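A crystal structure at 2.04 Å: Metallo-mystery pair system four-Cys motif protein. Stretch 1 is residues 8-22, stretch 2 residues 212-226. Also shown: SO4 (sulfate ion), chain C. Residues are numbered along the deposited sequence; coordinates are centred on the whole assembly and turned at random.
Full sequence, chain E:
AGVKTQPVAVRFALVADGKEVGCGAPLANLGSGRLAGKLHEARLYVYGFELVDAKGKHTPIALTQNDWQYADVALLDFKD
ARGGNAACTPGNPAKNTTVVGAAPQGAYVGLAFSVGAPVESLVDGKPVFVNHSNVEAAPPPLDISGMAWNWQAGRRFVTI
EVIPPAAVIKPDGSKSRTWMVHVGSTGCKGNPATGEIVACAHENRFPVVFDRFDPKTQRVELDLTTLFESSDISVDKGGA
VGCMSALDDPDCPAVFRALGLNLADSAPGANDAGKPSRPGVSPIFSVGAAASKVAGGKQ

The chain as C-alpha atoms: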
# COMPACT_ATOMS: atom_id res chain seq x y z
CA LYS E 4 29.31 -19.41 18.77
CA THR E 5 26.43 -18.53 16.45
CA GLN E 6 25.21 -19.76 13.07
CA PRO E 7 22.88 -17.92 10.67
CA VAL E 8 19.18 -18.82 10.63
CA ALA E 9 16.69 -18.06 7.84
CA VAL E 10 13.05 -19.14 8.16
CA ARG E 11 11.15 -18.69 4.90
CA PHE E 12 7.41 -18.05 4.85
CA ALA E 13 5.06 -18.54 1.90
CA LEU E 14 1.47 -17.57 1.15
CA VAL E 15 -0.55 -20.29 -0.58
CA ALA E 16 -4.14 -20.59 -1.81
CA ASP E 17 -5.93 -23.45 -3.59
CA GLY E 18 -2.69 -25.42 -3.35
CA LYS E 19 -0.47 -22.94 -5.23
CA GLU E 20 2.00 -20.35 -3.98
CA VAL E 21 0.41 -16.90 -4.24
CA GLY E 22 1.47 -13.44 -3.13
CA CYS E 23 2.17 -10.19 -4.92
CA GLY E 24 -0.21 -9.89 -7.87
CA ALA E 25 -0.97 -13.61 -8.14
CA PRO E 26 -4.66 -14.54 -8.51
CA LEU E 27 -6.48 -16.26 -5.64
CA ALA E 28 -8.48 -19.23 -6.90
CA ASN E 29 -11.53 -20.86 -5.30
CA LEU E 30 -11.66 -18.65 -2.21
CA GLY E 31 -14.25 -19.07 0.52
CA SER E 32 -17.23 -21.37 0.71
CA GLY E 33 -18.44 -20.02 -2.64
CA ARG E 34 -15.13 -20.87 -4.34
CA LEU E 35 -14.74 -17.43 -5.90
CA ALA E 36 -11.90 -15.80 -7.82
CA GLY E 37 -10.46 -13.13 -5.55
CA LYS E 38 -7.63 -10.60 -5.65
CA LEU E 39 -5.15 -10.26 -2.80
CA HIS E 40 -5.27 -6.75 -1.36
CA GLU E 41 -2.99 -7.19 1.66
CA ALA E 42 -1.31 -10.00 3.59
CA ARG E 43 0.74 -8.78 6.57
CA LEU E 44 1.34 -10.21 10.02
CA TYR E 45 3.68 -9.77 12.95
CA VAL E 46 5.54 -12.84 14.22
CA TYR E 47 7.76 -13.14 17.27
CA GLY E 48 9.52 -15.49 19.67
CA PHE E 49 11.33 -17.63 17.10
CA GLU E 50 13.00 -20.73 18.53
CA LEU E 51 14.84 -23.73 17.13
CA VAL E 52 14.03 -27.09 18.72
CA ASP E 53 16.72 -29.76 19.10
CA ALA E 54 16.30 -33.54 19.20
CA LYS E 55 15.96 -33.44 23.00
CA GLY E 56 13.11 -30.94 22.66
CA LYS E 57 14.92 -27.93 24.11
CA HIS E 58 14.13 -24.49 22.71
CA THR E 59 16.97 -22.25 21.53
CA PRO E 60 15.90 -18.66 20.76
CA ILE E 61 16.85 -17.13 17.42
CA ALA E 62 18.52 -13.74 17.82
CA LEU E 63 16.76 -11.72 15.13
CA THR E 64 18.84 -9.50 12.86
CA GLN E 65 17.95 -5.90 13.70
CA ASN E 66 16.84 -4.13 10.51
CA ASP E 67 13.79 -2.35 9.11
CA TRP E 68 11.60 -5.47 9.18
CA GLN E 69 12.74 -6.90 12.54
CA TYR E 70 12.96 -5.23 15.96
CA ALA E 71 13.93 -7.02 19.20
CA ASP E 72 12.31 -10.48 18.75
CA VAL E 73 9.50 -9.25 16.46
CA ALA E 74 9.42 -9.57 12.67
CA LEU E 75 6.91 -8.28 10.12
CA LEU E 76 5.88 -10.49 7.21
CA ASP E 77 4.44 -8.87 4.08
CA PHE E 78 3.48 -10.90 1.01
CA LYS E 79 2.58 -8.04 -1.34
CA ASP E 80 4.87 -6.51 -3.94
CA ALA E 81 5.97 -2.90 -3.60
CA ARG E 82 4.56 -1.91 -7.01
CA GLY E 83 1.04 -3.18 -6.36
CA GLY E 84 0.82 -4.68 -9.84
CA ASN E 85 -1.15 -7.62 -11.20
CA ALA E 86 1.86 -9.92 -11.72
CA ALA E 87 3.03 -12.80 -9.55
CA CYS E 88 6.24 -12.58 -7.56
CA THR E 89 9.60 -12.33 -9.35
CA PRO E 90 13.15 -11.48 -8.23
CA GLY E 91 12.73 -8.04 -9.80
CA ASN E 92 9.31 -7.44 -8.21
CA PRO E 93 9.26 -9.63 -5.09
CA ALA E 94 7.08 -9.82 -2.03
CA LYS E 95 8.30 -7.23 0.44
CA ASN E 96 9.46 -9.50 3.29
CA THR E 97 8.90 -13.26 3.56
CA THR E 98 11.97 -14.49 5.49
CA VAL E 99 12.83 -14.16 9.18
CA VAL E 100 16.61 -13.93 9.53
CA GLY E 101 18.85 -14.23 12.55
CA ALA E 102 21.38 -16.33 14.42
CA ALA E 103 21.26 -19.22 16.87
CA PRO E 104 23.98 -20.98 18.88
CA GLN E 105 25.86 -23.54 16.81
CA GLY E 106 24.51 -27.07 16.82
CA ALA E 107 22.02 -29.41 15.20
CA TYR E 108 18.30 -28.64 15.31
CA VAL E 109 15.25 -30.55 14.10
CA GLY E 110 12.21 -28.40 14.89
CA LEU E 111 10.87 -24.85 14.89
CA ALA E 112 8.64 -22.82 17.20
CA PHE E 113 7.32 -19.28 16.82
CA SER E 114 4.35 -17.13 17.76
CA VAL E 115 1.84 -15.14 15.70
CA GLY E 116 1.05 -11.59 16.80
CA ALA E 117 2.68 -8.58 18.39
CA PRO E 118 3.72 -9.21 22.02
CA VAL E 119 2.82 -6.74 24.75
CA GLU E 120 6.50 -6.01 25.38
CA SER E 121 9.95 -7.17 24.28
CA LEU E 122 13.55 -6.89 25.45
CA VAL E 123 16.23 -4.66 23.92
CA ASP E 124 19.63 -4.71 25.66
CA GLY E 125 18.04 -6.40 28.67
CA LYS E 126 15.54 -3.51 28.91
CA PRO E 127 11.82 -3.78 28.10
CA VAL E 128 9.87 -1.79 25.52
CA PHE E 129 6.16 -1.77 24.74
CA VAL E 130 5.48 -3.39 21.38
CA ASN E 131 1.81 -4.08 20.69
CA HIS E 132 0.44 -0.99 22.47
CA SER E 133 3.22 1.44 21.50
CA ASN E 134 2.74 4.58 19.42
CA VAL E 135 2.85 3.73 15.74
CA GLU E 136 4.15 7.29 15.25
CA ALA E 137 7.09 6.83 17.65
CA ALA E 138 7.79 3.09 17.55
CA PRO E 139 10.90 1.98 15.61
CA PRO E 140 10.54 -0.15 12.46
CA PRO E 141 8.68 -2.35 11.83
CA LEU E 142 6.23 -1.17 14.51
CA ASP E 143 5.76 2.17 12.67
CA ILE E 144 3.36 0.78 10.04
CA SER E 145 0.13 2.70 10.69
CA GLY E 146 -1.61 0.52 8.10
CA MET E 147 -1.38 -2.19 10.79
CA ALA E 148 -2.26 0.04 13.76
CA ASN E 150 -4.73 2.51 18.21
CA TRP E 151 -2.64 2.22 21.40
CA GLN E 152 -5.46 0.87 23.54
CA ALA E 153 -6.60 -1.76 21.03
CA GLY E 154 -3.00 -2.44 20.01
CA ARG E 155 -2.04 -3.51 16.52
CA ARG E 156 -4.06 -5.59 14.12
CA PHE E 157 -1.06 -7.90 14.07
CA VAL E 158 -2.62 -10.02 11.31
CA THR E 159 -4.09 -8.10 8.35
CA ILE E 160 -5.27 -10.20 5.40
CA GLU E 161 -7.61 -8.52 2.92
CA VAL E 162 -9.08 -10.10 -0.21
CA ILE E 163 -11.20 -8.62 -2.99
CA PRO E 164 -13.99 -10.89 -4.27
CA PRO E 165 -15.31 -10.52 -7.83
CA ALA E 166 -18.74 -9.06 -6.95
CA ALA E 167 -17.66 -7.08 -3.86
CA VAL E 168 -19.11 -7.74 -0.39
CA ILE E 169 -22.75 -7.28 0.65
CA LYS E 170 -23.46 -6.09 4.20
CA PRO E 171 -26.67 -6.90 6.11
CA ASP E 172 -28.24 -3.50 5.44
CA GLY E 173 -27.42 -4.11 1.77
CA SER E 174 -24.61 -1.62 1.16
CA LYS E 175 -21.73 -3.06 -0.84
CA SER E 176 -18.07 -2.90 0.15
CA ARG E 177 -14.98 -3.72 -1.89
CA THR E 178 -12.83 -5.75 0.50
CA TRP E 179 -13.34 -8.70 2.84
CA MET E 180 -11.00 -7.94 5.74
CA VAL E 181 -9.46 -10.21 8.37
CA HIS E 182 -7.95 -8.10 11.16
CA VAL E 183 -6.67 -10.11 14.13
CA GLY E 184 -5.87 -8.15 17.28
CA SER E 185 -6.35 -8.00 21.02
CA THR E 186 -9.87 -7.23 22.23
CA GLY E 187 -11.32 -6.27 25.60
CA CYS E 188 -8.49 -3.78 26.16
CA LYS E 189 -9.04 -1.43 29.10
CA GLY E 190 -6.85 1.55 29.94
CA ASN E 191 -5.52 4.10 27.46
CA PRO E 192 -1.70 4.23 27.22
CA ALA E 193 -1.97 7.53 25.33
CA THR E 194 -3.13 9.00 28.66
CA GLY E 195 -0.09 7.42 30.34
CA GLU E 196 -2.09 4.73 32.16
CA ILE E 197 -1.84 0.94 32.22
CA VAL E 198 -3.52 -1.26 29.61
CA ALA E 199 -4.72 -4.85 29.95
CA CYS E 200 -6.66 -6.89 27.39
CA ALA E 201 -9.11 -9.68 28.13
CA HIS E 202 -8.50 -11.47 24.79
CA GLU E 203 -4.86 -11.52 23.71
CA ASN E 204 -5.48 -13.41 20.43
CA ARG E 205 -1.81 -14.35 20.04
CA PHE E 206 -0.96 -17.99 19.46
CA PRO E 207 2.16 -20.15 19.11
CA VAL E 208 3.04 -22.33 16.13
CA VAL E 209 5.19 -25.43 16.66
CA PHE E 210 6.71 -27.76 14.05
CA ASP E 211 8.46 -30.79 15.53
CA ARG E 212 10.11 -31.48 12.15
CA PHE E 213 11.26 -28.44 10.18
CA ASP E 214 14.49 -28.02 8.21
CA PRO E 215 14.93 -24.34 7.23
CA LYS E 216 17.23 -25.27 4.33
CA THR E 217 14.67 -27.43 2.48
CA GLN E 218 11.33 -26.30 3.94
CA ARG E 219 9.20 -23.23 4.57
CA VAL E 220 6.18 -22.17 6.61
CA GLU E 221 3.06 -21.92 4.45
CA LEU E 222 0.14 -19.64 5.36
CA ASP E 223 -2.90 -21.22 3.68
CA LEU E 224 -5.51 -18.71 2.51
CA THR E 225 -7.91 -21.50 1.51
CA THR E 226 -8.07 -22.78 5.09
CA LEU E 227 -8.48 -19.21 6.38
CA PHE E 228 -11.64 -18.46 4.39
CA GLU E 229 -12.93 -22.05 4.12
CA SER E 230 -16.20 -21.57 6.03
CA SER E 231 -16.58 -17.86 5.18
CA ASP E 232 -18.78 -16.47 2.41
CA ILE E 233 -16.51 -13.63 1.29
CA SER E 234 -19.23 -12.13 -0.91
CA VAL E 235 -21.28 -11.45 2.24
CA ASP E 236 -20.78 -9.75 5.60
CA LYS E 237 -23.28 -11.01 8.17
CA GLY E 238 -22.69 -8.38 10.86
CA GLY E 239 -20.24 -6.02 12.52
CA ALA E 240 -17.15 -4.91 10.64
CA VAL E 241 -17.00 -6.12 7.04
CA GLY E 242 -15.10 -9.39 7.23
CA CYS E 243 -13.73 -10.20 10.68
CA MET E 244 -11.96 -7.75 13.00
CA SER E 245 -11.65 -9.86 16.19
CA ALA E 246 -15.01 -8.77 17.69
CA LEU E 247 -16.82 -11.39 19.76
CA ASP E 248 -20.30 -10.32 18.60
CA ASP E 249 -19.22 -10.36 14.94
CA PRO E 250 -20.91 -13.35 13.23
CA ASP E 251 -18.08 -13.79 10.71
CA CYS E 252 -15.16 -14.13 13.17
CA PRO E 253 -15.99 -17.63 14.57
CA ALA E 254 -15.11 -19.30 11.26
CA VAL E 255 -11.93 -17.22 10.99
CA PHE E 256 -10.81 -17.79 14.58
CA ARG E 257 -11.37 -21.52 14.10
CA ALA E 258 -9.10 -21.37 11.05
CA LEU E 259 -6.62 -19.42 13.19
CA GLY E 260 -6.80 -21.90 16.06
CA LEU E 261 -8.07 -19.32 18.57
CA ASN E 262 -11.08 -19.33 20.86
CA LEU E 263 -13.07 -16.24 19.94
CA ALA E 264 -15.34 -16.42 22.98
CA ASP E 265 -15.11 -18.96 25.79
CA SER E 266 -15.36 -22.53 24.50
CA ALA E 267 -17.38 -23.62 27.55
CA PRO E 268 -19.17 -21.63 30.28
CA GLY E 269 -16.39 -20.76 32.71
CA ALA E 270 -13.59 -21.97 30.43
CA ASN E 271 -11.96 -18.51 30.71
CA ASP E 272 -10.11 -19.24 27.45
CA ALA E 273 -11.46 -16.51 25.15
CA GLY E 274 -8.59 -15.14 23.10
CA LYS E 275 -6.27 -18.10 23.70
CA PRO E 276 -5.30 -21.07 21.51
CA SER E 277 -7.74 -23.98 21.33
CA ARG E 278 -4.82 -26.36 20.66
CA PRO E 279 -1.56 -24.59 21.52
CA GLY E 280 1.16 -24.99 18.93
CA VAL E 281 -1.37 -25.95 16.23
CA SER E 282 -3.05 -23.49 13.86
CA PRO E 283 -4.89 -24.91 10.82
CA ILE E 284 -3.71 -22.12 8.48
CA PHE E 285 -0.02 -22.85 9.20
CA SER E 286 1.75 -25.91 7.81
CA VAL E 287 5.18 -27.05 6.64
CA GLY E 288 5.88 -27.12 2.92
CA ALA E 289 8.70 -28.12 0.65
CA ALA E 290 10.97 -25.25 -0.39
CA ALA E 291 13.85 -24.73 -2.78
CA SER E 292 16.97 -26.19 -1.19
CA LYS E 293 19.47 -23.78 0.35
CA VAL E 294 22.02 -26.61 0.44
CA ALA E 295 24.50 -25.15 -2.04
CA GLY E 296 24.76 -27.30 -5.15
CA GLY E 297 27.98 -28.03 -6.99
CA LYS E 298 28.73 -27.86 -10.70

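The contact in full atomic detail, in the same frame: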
# COMPACT_ATOMS: atom_id res chain seq x y z
N VAL E 8 20.48 -18.17 10.77
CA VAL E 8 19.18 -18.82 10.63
C VAL E 8 18.35 -18.02 9.63
O VAL E 8 18.41 -16.78 9.62
CB VAL E 8 18.43 -18.94 11.97
CG1 VAL E 8 17.37 -20.03 11.89
CG2 VAL E 8 19.40 -19.22 13.11
N ALA E 9 17.57 -18.72 8.81
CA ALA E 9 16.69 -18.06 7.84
C ALA E 9 15.44 -18.91 7.69
O ALA E 9 15.50 -20.01 7.12
CB ALA E 9 17.40 -17.87 6.50
N VAL E 10 14.32 -18.42 8.20
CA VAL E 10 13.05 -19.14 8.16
C VAL E 10 12.18 -18.48 7.10
O VAL E 10 11.73 -17.34 7.26
CB VAL E 10 12.34 -19.13 9.53
CG1 VAL E 10 11.10 -20.01 9.48
CG2 VAL E 10 13.30 -19.60 10.61
N ARG E 11 11.94 -19.21 6.01
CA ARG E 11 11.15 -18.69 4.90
C ARG E 11 9.67 -18.95 5.13
O ARG E 11 9.27 -20.02 5.60
CB ARG E 11 11.58 -19.35 3.59
CG ARG E 11 12.97 -18.93 3.12
CD ARG E 11 13.44 -19.81 1.97
NE ARG E 11 13.92 -21.10 2.45
CZ ARG E 11 14.16 -22.14 1.65
NH1 ARG E 11 13.96 -22.04 0.35
NH2 ARG E 11 14.60 -23.29 2.17
N PHE E 12 8.85 -17.94 4.81
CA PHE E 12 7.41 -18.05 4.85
C PHE E 12 6.85 -17.94 3.43
O PHE E 12 7.45 -17.30 2.56
CB PHE E 12 6.79 -16.97 5.73
CG PHE E 12 6.93 -17.23 7.21
CD1 PHE E 12 8.14 -17.05 7.84
CD2 PHE E 12 5.84 -17.66 7.95
CE1 PHE E 12 8.27 -17.28 9.20
CE2 PHE E 12 5.97 -17.90 9.31
CZ PHE E 12 7.19 -17.71 9.93
N ALA E 13 5.70 -18.57 3.21
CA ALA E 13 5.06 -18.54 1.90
C ALA E 13 3.56 -18.46 2.07
O ALA E 13 2.98 -19.09 2.96
CB ALA E 13 5.43 -19.78 1.07
N LEU E 14 2.92 -17.67 1.22
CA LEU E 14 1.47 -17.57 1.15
C LEU E 14 0.97 -18.50 0.05
O LEU E 14 1.48 -18.46 -1.08
CB LEU E 14 1.04 -16.13 0.87
CG LEU E 14 -0.42 -15.75 1.09
CD1 LEU E 14 -0.81 -15.96 2.54
CD2 LEU E 14 -0.66 -14.31 0.67
N VAL E 15 0.00 -19.35 0.38
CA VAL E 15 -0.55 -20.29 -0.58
C VAL E 15 -2.08 -20.21 -0.54
O VAL E 15 -2.68 -19.81 0.45
CB VAL E 15 -0.09 -21.75 -0.33
CG1 VAL E 15 1.43 -21.81 -0.23
CG2 VAL E 15 -0.74 -22.32 0.92
N ALA E 16 -2.69 -20.60 -1.66
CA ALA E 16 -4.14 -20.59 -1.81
C ALA E 16 -4.51 -21.56 -2.92
O ALA E 16 -3.88 -21.55 -3.98
CB ALA E 16 -4.66 -19.19 -2.12
N ASP E 17 -5.52 -22.40 -2.66
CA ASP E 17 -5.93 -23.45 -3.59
C ASP E 17 -4.74 -24.30 -4.03
O ASP E 17 -4.63 -24.74 -5.18
CB ASP E 17 -6.67 -22.87 -4.80
CG ASP E 17 -7.28 -23.94 -5.70
OD1 ASP E 17 -7.87 -24.90 -5.17
OD2 ASP E 17 -7.14 -23.83 -6.94
N GLY E 18 -3.81 -24.52 -3.11
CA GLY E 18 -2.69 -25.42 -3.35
C GLY E 18 -1.57 -24.86 -4.19
O GLY E 18 -0.69 -25.63 -4.60
N LYS E 19 -1.55 -23.56 -4.48
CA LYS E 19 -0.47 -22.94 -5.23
C LYS E 19 0.08 -21.77 -4.44
O LYS E 19 -0.62 -21.15 -3.63
CB LYS E 19 -0.93 -22.48 -6.62
CG LYS E 19 -2.40 -22.09 -6.70
CD LYS E 19 -2.95 -22.28 -8.10
CE LYS E 19 -4.46 -22.39 -8.09
NZ LYS E 19 -5.02 -22.72 -9.43
N GLU E 20 1.36 -21.46 -4.67
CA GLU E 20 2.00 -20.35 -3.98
C GLU E 20 1.54 -19.03 -4.59
O GLU E 20 1.76 -18.78 -5.78
CB GLU E 20 3.52 -20.46 -4.05
CG GLU E 20 4.24 -19.40 -3.22
CD GLU E 20 5.74 -19.40 -3.42
OE1 GLU E 20 6.26 -20.36 -4.03
OE2 GLU E 20 6.40 -18.44 -2.96
N VAL E 21 0.90 -18.20 -3.78
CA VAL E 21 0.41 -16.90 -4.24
C VAL E 21 1.25 -15.80 -3.61
O VAL E 21 2.37 -16.04 -3.14
CB VAL E 21 -1.08 -16.72 -3.91
CG1 VAL E 21 -1.91 -17.71 -4.71
CG2 VAL E 21 -1.33 -16.89 -2.42
N GLY E 22 0.72 -14.60 -3.57
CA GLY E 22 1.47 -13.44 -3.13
C GLY E 22 1.74 -12.49 -4.28
O GLY E 22 1.68 -12.85 -5.46
N ARG E 212 9.17 -31.21 13.23
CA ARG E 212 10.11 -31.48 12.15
C ARG E 212 10.07 -30.32 11.17
O ARG E 212 9.06 -30.10 10.50
CB ARG E 212 9.78 -32.80 11.45
CG ARG E 212 9.97 -34.03 12.32
CD ARG E 212 9.59 -35.30 11.57
NE ARG E 212 10.22 -35.37 10.26
CZ ARG E 212 11.32 -36.08 9.99
NH1 ARG E 212 11.90 -36.78 10.95
NH2 ARG E 212 11.82 -36.08 8.77
N PHE E 213 11.17 -29.56 11.10
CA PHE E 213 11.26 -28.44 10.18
C PHE E 213 12.73 -28.17 9.89
O PHE E 213 13.48 -27.81 10.80
CB PHE E 213 10.59 -27.19 10.75
CG PHE E 213 10.64 -26.00 9.83
CD1 PHE E 213 9.63 -25.78 8.91
CD2 PHE E 213 11.69 -25.10 9.88
CE1 PHE E 213 9.67 -24.69 8.06
CE2 PHE E 213 11.74 -24.01 9.04
CZ PHE E 213 10.73 -23.81 8.12
N ASP E 214 13.14 -28.34 8.63
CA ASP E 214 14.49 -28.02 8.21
C ASP E 214 14.46 -26.72 7.43
O ASP E 214 13.90 -26.69 6.32
CB ASP E 214 15.08 -29.14 7.37
CG ASP E 214 16.38 -28.75 6.69
OD1 ASP E 214 17.14 -27.93 7.26
OD2 ASP E 214 16.65 -29.25 5.58
N PRO E 215 15.02 -25.63 7.94
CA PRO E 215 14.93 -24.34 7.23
C PRO E 215 15.58 -24.35 5.86
O PRO E 215 15.24 -23.51 5.02
CB PRO E 215 15.63 -23.36 8.17
CG PRO E 215 15.61 -24.03 9.52
CD PRO E 215 15.72 -25.49 9.23
N LYS E 216 16.51 -25.27 5.59
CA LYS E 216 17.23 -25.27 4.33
C LYS E 216 16.46 -25.92 3.19
O LYS E 216 16.78 -25.68 2.03
CB LYS E 216 18.59 -25.96 4.50
CG LYS E 216 19.51 -25.27 5.50
CD LYS E 216 20.96 -25.66 5.28
CE LYS E 216 21.27 -27.02 5.88
NZ LYS E 216 21.34 -26.98 7.36
N THR E 217 15.45 -26.75 3.50
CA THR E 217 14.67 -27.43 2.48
C THR E 217 13.17 -27.25 2.67
O THR E 217 12.39 -27.88 1.94
CB THR E 217 15.00 -28.92 2.44
OG1 THR E 217 14.69 -29.52 3.70
CG2 THR E 217 16.48 -29.15 2.12
N GLN E 218 12.74 -26.43 3.62
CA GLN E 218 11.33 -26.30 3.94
C GLN E 218 11.00 -24.86 4.28
O GLN E 218 11.88 -24.04 4.54
CB GLN E 218 10.93 -27.22 5.12
CG GLN E 218 10.94 -28.70 4.78
CD GLN E 218 10.57 -29.57 5.96
OE1 GLN E 218 11.12 -29.41 7.06
NE2 GLN E 218 9.64 -30.49 5.75
N ARG E 219 9.70 -24.56 4.27
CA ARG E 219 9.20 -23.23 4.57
C ARG E 219 7.89 -23.35 5.33
O ARG E 219 7.27 -24.42 5.37
CB ARG E 219 9.00 -22.39 3.30
CG ARG E 219 7.88 -22.90 2.41
CD ARG E 219 8.02 -22.39 0.99
NE ARG E 219 6.85 -22.70 0.17
CZ ARG E 219 6.67 -22.27 -1.07
NH1 ARG E 219 7.59 -21.50 -1.65
NH2 ARG E 219 5.58 -22.60 -1.74
N VAL E 220 7.47 -22.25 5.95
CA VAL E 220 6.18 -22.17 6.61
C VAL E 220 5.17 -21.59 5.64
O VAL E 220 5.40 -20.52 5.06
CB VAL E 220 6.27 -21.32 7.89
CG1 VAL E 220 4.92 -21.29 8.60
CG2 VAL E 220 7.35 -21.86 8.81
N GLU E 221 4.06 -22.29 5.44
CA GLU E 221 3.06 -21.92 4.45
C GLU E 221 1.79 -21.45 5.15
O GLU E 221 1.19 -22.19 5.93
CB GLU E 221 2.77 -23.08 3.51
CG GLU E 221 4.00 -23.54 2.74
CD GLU E 221 3.69 -24.62 1.72
OE1 GLU E 221 2.55 -25.11 1.69
OE2 GLU E 221 4.60 -24.97 0.93
N LEU E 222 1.39 -20.21 4.86
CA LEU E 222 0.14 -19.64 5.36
C LEU E 222 -0.93 -19.90 4.31
O LEU E 222 -0.88 -19.35 3.21
CB LEU E 222 0.30 -18.15 5.64
CG LEU E 222 -0.69 -17.48 6.60
CD1 LEU E 222 -0.03 -16.28 7.27
CD2 LEU E 222 -1.95 -17.05 5.87
N ASP E 223 -1.90 -20.75 4.64
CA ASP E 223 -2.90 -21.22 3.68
C ASP E 223 -4.11 -20.29 3.71
O ASP E 223 -4.84 -20.23 4.70
CB ASP E 223 -3.30 -22.66 3.99
CG ASP E 223 -4.09 -23.29 2.86
OD1 ASP E 223 -4.26 -22.65 1.81
OD2 ASP E 223 -4.55 -24.44 3.04
N LEU E 224 -4.34 -19.57 2.60
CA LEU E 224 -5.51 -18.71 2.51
C LEU E 224 -6.79 -19.52 2.35
O LEU E 224 -7.85 -19.08 2.81
CB LEU E 224 -5.35 -17.74 1.34
CG LEU E 224 -4.35 -16.59 1.53
CD1 LEU E 224 -4.43 -15.62 0.37
CD2 LEU E 224 -4.60 -15.88 2.85
N THR E 225 -6.72 -20.68 1.69
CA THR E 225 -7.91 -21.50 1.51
C THR E 225 -8.48 -21.94 2.85
O THR E 225 -9.69 -21.85 3.08
CB THR E 225 -7.59 -22.72 0.64
OG1 THR E 225 -6.90 -22.30 -0.54
CG2 THR E 225 -8.86 -23.45 0.25
N THR E 226 -7.62 -22.42 3.75
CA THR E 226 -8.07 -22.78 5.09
C THR E 226 -8.67 -21.57 5.81
O THR E 226 -9.70 -21.69 6.48
CB THR E 226 -6.90 -23.35 5.90
OG1 THR E 226 -6.41 -24.53 5.26
CG2 THR E 226 -7.35 -23.70 7.32
S SO4 C . 9.04 -34.73 7.08
O1 SO4 C . 10.27 -34.03 7.41
O2 SO4 C . 8.30 -35.01 8.31
O3 SO4 C . 8.22 -33.90 6.21
O4 SO4 C . 9.35 -35.98 6.40
O HOH W 1 12.98 -21.98 5.69
O HOH W 2 -4.11 -24.15 -0.45

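Parallel strands far apart in sequence illustrate how side-chain rotamers add contacts to a regular backbone ladder. Strands 8-16 and 218-223 pair in register from Phe12 with Val220 to Val15 with Asp223; the ladder runs from Val220 N to Arg11 O (2.9 Å) through to Leu224 N to Val15 O (2.7 Å), where stretch 2 turns into helix.

On one face, Phe12, Leu14, Val220 and Leu222 are buried. Phe12, with chi1 m and chi2 75°, lays a ring face against Val220, whose CB sits 4.0 Å from the ring centroid. Leu14, in the t,p rotamer, brings CD1 to 3.7 Å from both Leu222 CD2 and Leu224 CG.

On the face of Ala13 and Glu221, the guanidinium of Arg219 (chi1 p, extended thereafter) lies over Ala13, with NE 3.4 Å from Ala13 CB, a methyl small enough to lie beneath it. The extended Glu20 (t,t) meets it at the edge, OE1 to Arg219 NH1 3.0 Å, in a salt bridge.

Arg11 bends at chi3 (m), letting NH2 donate to Pro215 O at 2.9 Å. A water joins Arg11 N to Pro215 O and Gln218 O, bridging where the strands have yet to pair. At the opposite end, Thr225 (chi1 m) accepts from Asp17 N through OG1 at 2.5 Å, while Asp223 caps the helix through OD1 to Thr225 N (3.2 Å).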